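Local coordinates for ABC transporter substrate-binding protein (Rhizobium radiobacter, PDB 6TFX) that binds the opine mannopinic acid, and as an ABC-transporter solute-binding protein probably hands it on for import into the bacterial cell, at residues T274-Q279 / L310-A315. Numbering follows the deposited sequence.
Sequences TVNAAQ and LNYDPA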
loop_
_atom_site.group_PDB
_atom_site.type_symbol
_atom_site.label_atom_id
_atom_site.label_comp_id
_atom_site.label_asym_id
_atom_site.label_seq_id
_atom_site.Cartn_x
_atom_site.Cartn_y
_atom_site.Cartn_z
ATOM N N THR A 274 -16.998 14.024 16.151
ATOM C CA THR A 274 -16.271 15.283 16.126
ATOM C C THR A 274 -15.126 15.276 15.072
ATOM O O THR A 274 -14.254 16.152 15.105
ATOM C CB THR A 274 -15.845 15.719 17.530
ATOM O OG1 THR A 274 -15.297 17.052 17.449
ATOM C CG2 THR A 274 -14.883 14.735 18.203
ATOM N N VAL A 275 -15.163 14.308 14.128
ATOM C CA VAL A 275 -14.246 14.335 12.991
ATOM C C VAL A 275 -15.107 14.792 11.811
ATOM O O VAL A 275 -16.320 14.512 11.758
ATOM C CB VAL A 275 -13.493 13.014 12.691
ATOM C CG1 VAL A 275 -12.634 12.577 13.872
ATOM C CG2 VAL A 275 -14.450 11.912 12.274
ATOM N N ASN A 276 -14.486 15.480 10.859
ATOM C CA ASN A 276 -15.251 15.954 9.717
ATOM C C ASN A 276 -14.456 15.705 8.448
ATOM O O ASN A 276 -13.702 16.559 7.994
ATOM C CB ASN A 276 -15.633 17.425 9.904
ATOM C CG ASN A 276 -16.711 17.855 8.943
ATOM O OD1 ASN A 276 -16.799 17.372 7.805
ATOM N ND2 ASN A 276 -17.551 18.782 9.381
ATOM N N ALA A 277 -14.642 14.526 7.867
ATOM C CA ALA A 277 -13.896 14.151 6.672
ATOM C C ALA A 277 -14.203 15.072 5.492
ATOM O O ALA A 277 -13.286 15.440 4.735
ATOM C CB ALA A 277 -14.192 12.697 6.320
ATOM N N ALA A 278 -15.492 15.468 5.328
ATOM C CA ALA A 278 -15.852 16.362 4.195
ATOM C C ALA A 278 -15.091 17.686 4.256
ATOM O O ALA A 278 -14.628 18.183 3.216
ATOM C CB ALA A 278 -17.353 16.611 4.157
ATOM N N GLN A 279 -14.902 18.221 5.463
ATOM C CA GLN A 279 -14.149 19.473 5.623
ATOM C C GLN A 279 -12.655 19.288 5.328
ATOM O O GLN A 279 -12.023 20.195 4.758
ATOM C CB GLN A 279 -14.395 20.102 6.994
ATOM C CG GLN A 279 -15.864 20.563 7.170
ATOM C CD GLN A 279 -16.248 21.884 6.512
ATOM O OE1 GLN A 279 -15.451 22.542 5.826
ATOM N NE2 GLN A 279 -17.499 22.300 6.710
ATOM N N LEU A 310 -20.934 8.003 10.945
ATOM C CA LEU A 310 -21.519 8.939 11.908
ATOM C C LEU A 310 -21.319 10.394 11.478
ATOM O O LEU A 310 -20.231 10.763 11.021
ATOM C CB LEU A 310 -20.944 8.673 13.307
ATOM C CG LEU A 310 -21.621 7.520 14.083
ATOM C CD1 LEU A 310 -21.452 6.176 13.381
ATOM C CD2 LEU A 310 -21.025 7.380 15.477
ATOM N N ASN A 311 -22.376 11.203 11.615
ATOM C CA ASN A 311 -22.345 12.603 11.170
ATOM C C ASN A 311 -21.549 13.510 12.102
ATOM O O ASN A 311 -21.265 13.158 13.240
ATOM C CB ASN A 311 -23.771 13.153 10.998
ATOM C CG ASN A 311 -24.500 13.408 12.291
ATOM O OD1 ASN A 311 -24.358 12.670 13.281
ATOM N ND2 ASN A 311 -25.294 14.487 12.325
ATOM N N TYR A 312 -21.228 14.705 11.614
ATOM C CA TYR A 312 -20.488 15.674 12.410
ATOM C C TYR A 312 -21.463 16.382 13.338
ATOM O O TYR A 312 -22.402 17.036 12.864
ATOM C CB TYR A 312 -19.789 16.686 11.493
ATOM C CG TYR A 312 -18.995 17.723 12.246
ATOM C CD1 TYR A 312 -17.851 17.373 12.962
ATOM C CD2 TYR A 312 -19.410 19.049 12.291
ATOM C CE1 TYR A 312 -17.109 18.332 13.653
ATOM C CE2 TYR A 312 -18.656 20.024 12.944
ATOM C CZ TYR A 312 -17.508 19.658 13.626
ATOM O OH TYR A 312 -16.799 20.608 14.320
ATOM N N ASP A 313 -21.241 16.268 14.659
ATOM C CA ASP A 313 -22.106 16.917 15.648
ATOM C C ASP A 313 -21.322 16.965 16.937
ATOM O O ASP A 313 -21.506 16.090 17.772
ATOM C CB ASP A 313 -23.421 16.123 15.854
ATOM C CG ASP A 313 -24.466 16.793 16.741
ATOM O OD1 ASP A 313 -24.133 17.779 17.401
ATOM O OD2 ASP A 313 -25.614 16.292 16.790
ATOM N N PRO A 314 -20.397 17.930 17.081
ATOM C CA PRO A 314 -19.572 17.975 18.308
ATOM C C PRO A 314 -20.366 18.210 19.603
ATOM O O PRO A 314 -19.901 17.841 20.691
ATOM C CB PRO A 314 -18.556 19.080 18.010
ATOM C CG PRO A 314 -19.190 19.922 16.973
ATOM C CD PRO A 314 -20.067 19.039 16.160
ATOM N N ALA A 315 -21.583 18.782 19.507
ATOM C CA ALA A 315 -22.429 18.955 20.709
ATOM C C ALA A 315 -22.831 17.531 21.203
ATOM O O ALA A 315 -22.843 17.265 22.414
ATOM C CB ALA A 315 -23.672 19.765 20.351
HETATM O O HOH W 1 -18.491 13.109 10.898
#
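Asn276 and Tyr312 meet where the turn leading into one helix passes the residues leading into another: Asn276 is the N-cap of helix 277-284, and Tyr312 precedes Asp313, the N-cap of helix 314-323. Asn276 OD1 accepts from Gln279 N (3.1 Å), with the N-H standing above the carboxamide plane, and this capping bond helps fix the rotation of the amide. Asn276 ND2 then lies over one face of the Tyr312 ring, 3.4 Å from Tyr312 CG and displaced toward the rim. Amide and ring planes are inclined by 43°, and Asn276 CB adds a CH-pi contact at 4.2 Å from the ring centroid. Asparagine suits the place because one short side chain can both cap a helix and lay an amide on an aromatic face. The Tyr312 CB points toward the other segment and CG lies anti to the backbone N (chi1 -180°), which brings the ring to the turn. Pro314 CD lies over the opposite face, also toward the rim, so the ring sits between the amide and the proline that begins helix 314-323. At the ring edge Val275 O comes within 3.5 Å of Tyr312 CD1, where the slightly positive C-H rim suits a carbonyl. Thr274 OG1 meets Pro314 CB by van der Waals contact (3.9 Å), its polarity met by a weak hydrogen bond with Gln352 O. The backbones are joined through a water that donates to both Val275 O (2.7 Å) and Leu310 O (2.9 Å). Away from the opine and magnesium sites, this structural packing ties the turn between helices 265-272 and 277-284 to the start of helix 314-323; Gln352 OE1, near the end of helix 340-353, accepts from Asn276 N, and Val275 packs against that helix.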